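Long-range contact in lantibiotic dehydratase (Microbispora corallina, PDB 5EHK), which probably dehydrates serine and threonine residues of the NAI-107 precursor peptide by tRNA-dependent glutamylation followed by elimination of glutamate: residues 689-703 with 749-763. Sequence-based numbering, arbitrary orientation.
Sequences APLWRMDQLRGPADD and LRDELRRTPELIAQQ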
loop_
_atom_site.group_PDB
_atom_site.type_symbol
_atom_site.label_atom_id
_atom_site.label_comp_id
_atom_site.label_asym_id
_atom_site.label_seq_id
_atom_site.Cartn_x
_atom_site.Cartn_y
_atom_site.Cartn_z
ATOM N N ALA A 689 25.636 13.190 13.715
ATOM C CA ALA A 689 26.255 13.087 15.033
ATOM C C ALA A 689 26.138 11.658 15.596
ATOM O O ALA A 689 25.333 10.858 15.119
ATOM C CB ALA A 689 25.615 14.095 15.985
ATOM N N PRO A 690 26.972 11.313 16.593
ATOM C CA PRO A 690 26.790 9.995 17.206
ATOM C C PRO A 690 25.511 9.960 18.029
ATOM O O PRO A 690 25.027 11.003 18.467
ATOM C CB PRO A 690 28.037 9.834 18.094
ATOM C CG PRO A 690 29.025 10.784 17.530
ATOM C CD PRO A 690 28.204 11.960 17.071
ATOM N N LEU A 691 24.994 8.753 18.235
ATOM C CA LEU A 691 23.599 8.549 18.603
ATOM C C LEU A 691 23.303 7.422 19.604
ATOM O O LEU A 691 23.596 6.260 19.337
ATOM C CB LEU A 691 22.883 8.218 17.320
ATOM C CG LEU A 691 21.780 9.184 17.017
ATOM C CD1 LEU A 691 21.330 8.903 15.585
ATOM C CD2 LEU A 691 20.701 8.918 18.057
ATOM N N TRP A 692 22.678 7.753 20.728
ATOM C CA TRP A 692 22.307 6.732 21.720
ATOM C C TRP A 692 20.799 6.665 21.951
ATOM O O TRP A 692 20.192 7.656 22.358
ATOM C CB TRP A 692 22.991 7.010 23.072
ATOM C CG TRP A 692 24.442 6.686 23.097
ATOM C CD1 TRP A 692 24.998 5.487 23.394
ATOM C CD2 TRP A 692 25.527 7.578 22.815
ATOM N NE1 TRP A 692 26.364 5.564 23.308
ATOM C CE2 TRP A 692 26.715 6.839 22.952
ATOM C CE3 TRP A 692 25.608 8.923 22.455
ATOM C CZ2 TRP A 692 27.971 7.401 22.745
ATOM C CZ3 TRP A 692 26.844 9.474 22.243
ATOM C CH2 TRP A 692 28.016 8.713 22.389
ATOM N N ARG A 693 20.182 5.511 21.719
ATOM C CA ARG A 693 18.766 5.382 22.066
ATOM C C ARG A 693 18.668 5.265 23.567
ATOM O O ARG A 693 19.642 4.921 24.212
ATOM C CB ARG A 693 18.111 4.172 21.419
ATOM C CG ARG A 693 18.206 4.113 19.902
ATOM C CD ARG A 693 17.321 2.988 19.355
ATOM N NE ARG A 693 15.950 3.086 19.840
ATOM C CZ ARG A 693 14.905 3.206 19.037
ATOM N NH1 ARG A 693 15.082 3.206 17.724
ATOM N NH2 ARG A 693 13.693 3.305 19.546
ATOM N N MET A 694 17.506 5.579 24.130
ATOM C CA MET A 694 17.331 5.495 25.579
ATOM C C MET A 694 16.169 4.591 26.032
ATOM O O MET A 694 15.594 4.840 27.093
ATOM C CB MET A 694 17.141 6.890 26.173
ATOM C CG MET A 694 18.225 7.873 25.815
ATOM S SD MET A 694 18.027 9.428 26.713
ATOM C CE MET A 694 16.268 9.567 26.619
ATOM N N ASP A 695 15.828 3.568 25.238
ATOM C CA ASP A 695 14.719 2.643 25.543
ATOM C C ASP A 695 14.857 1.987 26.939
ATOM O O ASP A 695 13.937 2.016 27.766
ATOM C CB ASP A 695 14.645 1.529 24.498
ATOM C CG ASP A 695 14.703 2.044 23.068
ATOM O OD1 ASP A 695 15.810 2.384 22.599
ATOM O OD2 ASP A 695 13.651 2.095 22.403
ATOM N N GLN A 696 16.031 1.422 27.198
ATOM C CA GLN A 696 16.320 0.743 28.460
ATOM C C GLN A 696 16.035 1.617 29.674
ATOM O O GLN A 696 15.837 1.116 30.778
ATOM C CB GLN A 696 17.796 0.360 28.517
ATOM C CG GLN A 696 18.232 -0.712 27.544
ATOM C CD GLN A 696 19.730 -0.910 27.594
ATOM O OE1 GLN A 696 20.473 -0.007 28.009
ATOM N NE2 GLN A 696 20.189 -2.086 27.170
ATOM N N LEU A 697 16.072 2.929 29.481
ATOM C CA LEU A 697 15.916 3.847 30.592
ATOM C C LEU A 697 14.452 4.210 30.856
ATOM O O LEU A 697 14.153 4.931 31.814
ATOM C CB LEU A 697 16.742 5.111 30.342
ATOM C CG LEU A 697 18.263 5.005 30.410
ATOM C CD1 LEU A 697 18.882 6.236 29.798
ATOM C CD2 LEU A 697 18.700 4.867 31.840
ATOM N N ARG A 698 13.542 3.720 30.016
ATOM C CA ARG A 698 12.145 4.142 30.116
ATOM C C ARG A 698 11.488 3.563 31.356
ATOM O O ARG A 698 10.821 4.275 32.109
ATOM C CB ARG A 698 11.358 3.732 28.876
ATOM C CG ARG A 698 11.654 4.581 27.664
ATOM C CD ARG A 698 11.092 3.937 26.419
ATOM N NE ARG A 698 11.605 4.558 25.202
ATOM C CZ ARG A 698 11.501 4.016 23.991
ATOM N NH1 ARG A 698 10.911 2.838 23.837
ATOM N NH2 ARG A 698 11.993 4.647 22.932
ATOM N N GLY A 699 11.696 2.266 31.557
ATOM C CA GLY A 699 11.217 1.579 32.739
ATOM C C GLY A 699 11.813 2.066 34.051
ATOM O O GLY A 699 11.076 2.237 35.020
ATOM N N PRO A 700 13.147 2.249 34.110
ATOM C CA PRO A 700 13.756 2.813 35.325
ATOM C C PRO A 700 13.358 4.266 35.587
ATOM O O PRO A 700 13.405 4.717 36.732
ATOM C CB PRO A 700 15.258 2.699 35.056
ATOM C CG PRO A 700 15.385 1.569 34.116
ATOM C CD PRO A 700 14.160 1.630 33.239
ATOM N N ALA A 701 13.004 4.993 34.535
ATOM C CA ALA A 701 12.356 6.283 34.702
ATOM C C ALA A 701 10.928 5.949 35.125
ATOM O O ALA A 701 10.516 4.803 34.981
ATOM C CB ALA A 701 12.369 7.045 33.409
ATOM N N ASP A 702 10.202 6.913 35.691
ATOM C CA ASP A 702 8.796 6.730 36.136
ATOM C C ASP A 702 8.472 5.705 37.254
ATOM O O ASP A 702 7.376 5.744 37.827
ATOM C CB ASP A 702 7.824 6.561 34.940
ATOM C CG ASP A 702 7.894 5.174 34.287
ATOM O OD1 ASP A 702 7.906 4.144 35.005
ATOM O OD2 ASP A 702 7.947 5.117 33.036
ATOM N N ASP A 703 9.401 4.802 37.565
ATOM C CA ASP A 703 9.248 3.964 38.749
ATOM C C ASP A 703 9.283 4.886 39.957
ATOM O O ASP A 703 10.264 5.604 40.164
ATOM C CB ASP A 703 10.379 2.937 38.847
ATOM C CG ASP A 703 10.414 2.230 40.194
ATOM O OD1 ASP A 703 9.638 1.270 40.382
ATOM O OD2 ASP A 703 11.220 2.629 41.066
ATOM N N LEU A 749 16.727 14.833 33.075
ATOM C CA LEU A 749 16.718 13.820 32.030
ATOM C C LEU A 749 15.633 12.796 32.310
ATOM O O LEU A 749 15.056 12.232 31.384
ATOM C CB LEU A 749 18.076 13.122 31.913
ATOM C CG LEU A 749 18.148 11.924 30.952
ATOM C CD1 LEU A 749 18.171 12.390 29.526
ATOM C CD2 LEU A 749 19.341 11.018 31.230
ATOM N N ARG A 750 15.345 12.557 33.582
ATOM C CA ARG A 750 14.330 11.570 33.918
ATOM C C ARG A 750 12.950 12.110 33.583
ATOM O O ARG A 750 12.137 11.420 32.975
ATOM C CB ARG A 750 14.411 11.173 35.391
ATOM C CG ARG A 750 13.456 10.052 35.805
ATOM C CD ARG A 750 13.679 9.726 37.274
ATOM N NE ARG A 750 12.812 8.670 37.788
ATOM C CZ ARG A 750 12.935 8.156 39.007
ATOM N NH1 ARG A 750 13.875 8.615 39.823
ATOM N NH2 ARG A 750 12.119 7.195 39.418
ATOM N N ASP A 751 12.695 13.353 33.977
ATOM C CA ASP A 751 11.417 13.996 33.717
ATOM C C ASP A 751 11.200 14.127 32.219
ATOM O O ASP A 751 10.099 13.900 31.712
ATOM C CB ASP A 751 11.392 15.383 34.355
ATOM C CG ASP A 751 10.001 15.990 34.386
ATOM O OD1 ASP A 751 9.011 15.230 34.483
ATOM O OD2 ASP A 751 9.897 17.232 34.301
ATOM N N GLU A 752 12.264 14.496 31.514
ATOM C CA GLU A 752 12.189 14.684 30.071
ATOM C C GLU A 752 11.915 13.370 29.342
ATOM O O GLU A 752 11.272 13.365 28.292
ATOM C CB GLU A 752 13.460 15.355 29.538
ATOM C CG GLU A 752 13.389 15.744 28.071
ATOM C CD GLU A 752 12.412 16.885 27.793
ATOM O OE1 GLU A 752 12.318 17.834 28.604
ATOM O OE2 GLU A 752 11.725 16.826 26.752
ATOM N N LEU A 753 12.429 12.264 29.883
ATOM C CA LEU A 753 12.215 10.955 29.271
ATOM C C LEU A 753 10.813 10.400 29.526
ATOM O O LEU A 753 10.201 9.817 28.634
ATOM C CB LEU A 753 13.288 9.955 29.704
ATOM C CG LEU A 753 13.211 8.584 29.022
ATOM C CD1 LEU A 753 12.991 8.727 27.527
ATOM C CD2 LEU A 753 14.472 7.781 29.292
ATOM N N ARG A 754 10.305 10.590 30.737
ATOM C CA ARG A 754 8.939 10.191 31.047
ATOM C C ARG A 754 8.020 10.947 30.107
ATOM O O ARG A 754 7.036 10.410 29.595
ATOM C CB ARG A 754 8.589 10.538 32.498
ATOM C CG ARG A 754 9.450 9.843 33.558
ATOM C CD ARG A 754 9.166 10.374 34.965
ATOM N NE ARG A 754 7.781 10.136 35.370
ATOM C CZ ARG A 754 7.249 10.548 36.518
ATOM N NH1 ARG A 754 7.983 11.226 37.391
ATOM N NH2 ARG A 754 5.978 10.283 36.792
ATOM N N ARG A 755 8.381 12.201 29.870
ATOM C CA ARG A 755 7.600 13.115 29.052
ATOM C C ARG A 755 7.762 12.881 27.543
ATOM O O ARG A 755 6.788 12.919 26.804
ATOM C CB ARG A 755 7.948 14.555 29.431
ATOM C CG ARG A 755 7.370 15.597 28.518
ATOM C CD ARG A 755 7.826 16.992 28.905
ATOM N NE ARG A 755 7.335 17.970 27.944
ATOM C CZ ARG A 755 7.998 18.341 26.859
ATOM N NH1 ARG A 755 9.197 17.837 26.613
ATOM N NH2 ARG A 755 7.469 19.231 26.029
ATOM N N THR A 756 8.988 12.641 27.086
ATOM C CA THR A 756 9.234 12.442 25.657
ATOM C C THR A 756 9.970 11.128 25.399
ATOM O O THR A 756 11.193 11.124 25.270
ATOM C CB THR A 756 10.100 13.588 25.080
ATOM O OG1 THR A 756 9.748 14.828 25.707
ATOM C CG2 THR A 756 9.908 13.712 23.579
ATOM N N PRO A 757 9.217 10.018 25.283
ATOM C CA PRO A 757 9.680 8.622 25.191
ATOM C C PRO A 757 10.654 8.293 24.058
ATOM O O PRO A 757 11.471 7.391 24.218
ATOM C CB PRO A 757 8.382 7.841 24.955
ATOM C CG PRO A 757 7.445 8.834 24.391
ATOM C CD PRO A 757 7.763 10.115 25.094
ATOM N N GLU A 758 10.570 8.983 22.931
ATOM C CA GLU A 758 11.452 8.657 21.815
ATOM C C GLU A 758 12.733 9.510 21.828
ATOM O O GLU A 758 13.410 9.646 20.811
ATOM C CB GLU A 758 10.700 8.786 20.482
ATOM C CG GLU A 758 10.428 10.227 20.038
ATOM C CD GLU A 758 9.505 10.989 20.981
ATOM O OE1 GLU A 758 8.914 10.366 21.898
ATOM O OE2 GLU A 758 9.384 12.223 20.811
ATOM N N LEU A 759 13.075 10.044 22.997
ATOM C CA LEU A 759 14.233 10.927 23.161
ATOM C C LEU A 759 15.534 10.193 22.864
ATOM O O LEU A 759 15.640 8.981 23.058
ATOM C CB LEU A 759 14.261 11.495 24.585
ATOM C CG LEU A 759 15.266 12.542 25.090
ATOM C CD1 LEU A 759 15.244 13.808 24.280
ATOM C CD2 LEU A 759 14.970 12.853 26.559
ATOM N N ILE A 760 16.519 10.925 22.360
ATOM C CA ILE A 760 17.826 10.341 22.113
ATOM C C ILE A 760 18.935 11.177 22.749
ATOM O O ILE A 760 18.679 12.233 23.333
ATOM C CB ILE A 760 18.109 10.211 20.620
ATOM C CG1 ILE A 760 18.105 11.591 19.968
ATOM C CG2 ILE A 760 17.114 9.277 20.000
ATOM C CD1 ILE A 760 18.621 11.602 18.555
ATOM N N ALA A 761 20.162 10.674 22.665
ATOM C CA ALA A 761 21.313 11.390 23.190
ATOM C C ALA A 761 22.366 11.558 22.111
ATOM O O ALA A 761 22.816 10.572 21.519
ATOM C CB ALA A 761 21.883 10.661 24.369
ATOM N N GLN A 762 22.765 12.804 21.862
ATOM C CA GLN A 762 23.853 13.056 20.931
ATOM C C GLN A 762 25.143 13.449 21.656
ATOM O O GLN A 762 25.136 14.184 22.664
ATOM C CB GLN A 762 23.473 14.150 19.943
ATOM C CG GLN A 762 22.863 13.658 18.640
ATOM C CD GLN A 762 22.429 14.814 17.733
ATOM O OE1 GLN A 762 22.983 15.923 17.792
ATOM N NE2 GLN A 762 21.403 14.567 16.920
ATOM N N GLN A 763 26.255 12.938 21.140
ATOM C CA GLN A 763 27.544 13.416 21.568
ATOM C C GLN A 763 27.694 14.856 21.103
ATOM O O GLN A 763 27.455 15.161 19.929
ATOM C CB GLN A 763 28.672 12.551 21.020
ATOM C CG GLN A 763 30.037 12.983 21.537
ATOM C CD GLN A 763 31.140 11.988 21.219
ATOM O OE1 GLN A 763 31.177 11.392 20.130
ATOM N NE2 GLN A 763 32.067 11.820 22.167
#
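Leu749 meets Met694 through its CD1 atom, which lies 4.1 Å from Met694 SD, where a helix packs on the connection leaving a neighbouring strand. Next along the helix, Arg750 rests its CG on the methyl of Ala701, 4.0 Å from Ala701 CB. One turn on from Leu749, Leu753 divides its two methyls: CD1 approaches Met694 CE, while CD2 touches both that same methyl and Leu697 CB (3.7 Å). Arg754 brings its CG to Ala701 CB at the same distance as Arg750 does, and continues alongside the backbone of Asp702.

After the helix comes a type I turn from Thr756 to Leu759, and here the contact becomes polar. The carbonyl O of Pro757 receives two weak, bent hydrogen bonds from one guanidinium, Arg698 NE at 3.0 Å and Arg698 NH2 at 3.1 Å. Arg698 NH2 also forms a salt bridge with Asp695, itself gripped side-on by Arg693, so the turn is tied to a small charge network. The example shows a helix running through a type I turn into a strand, 760-763, which pairs antiparallel with strand 685-693 on one edge and with strand 726-730 on the other. Leu759 closes the apolar cluster, its CB 3.4 Å from Met694 CE, a methyl turned back by the bend at chi3 (-40°).

On the strand itself, Ile760 CD1 packs against Leu691 CD2. Ala761 and Trp692 form a hydrogen-bonded pair, Trp692 N to Ala761 O at 2.9 Å and Ala761 N to Trp692 O at 3.0 Å. The Trp692 ring turns its edge to the backbone N of Gln763, whose CB sits near Trp692 CZ3; the Gln763 amide reaches on to Glu768.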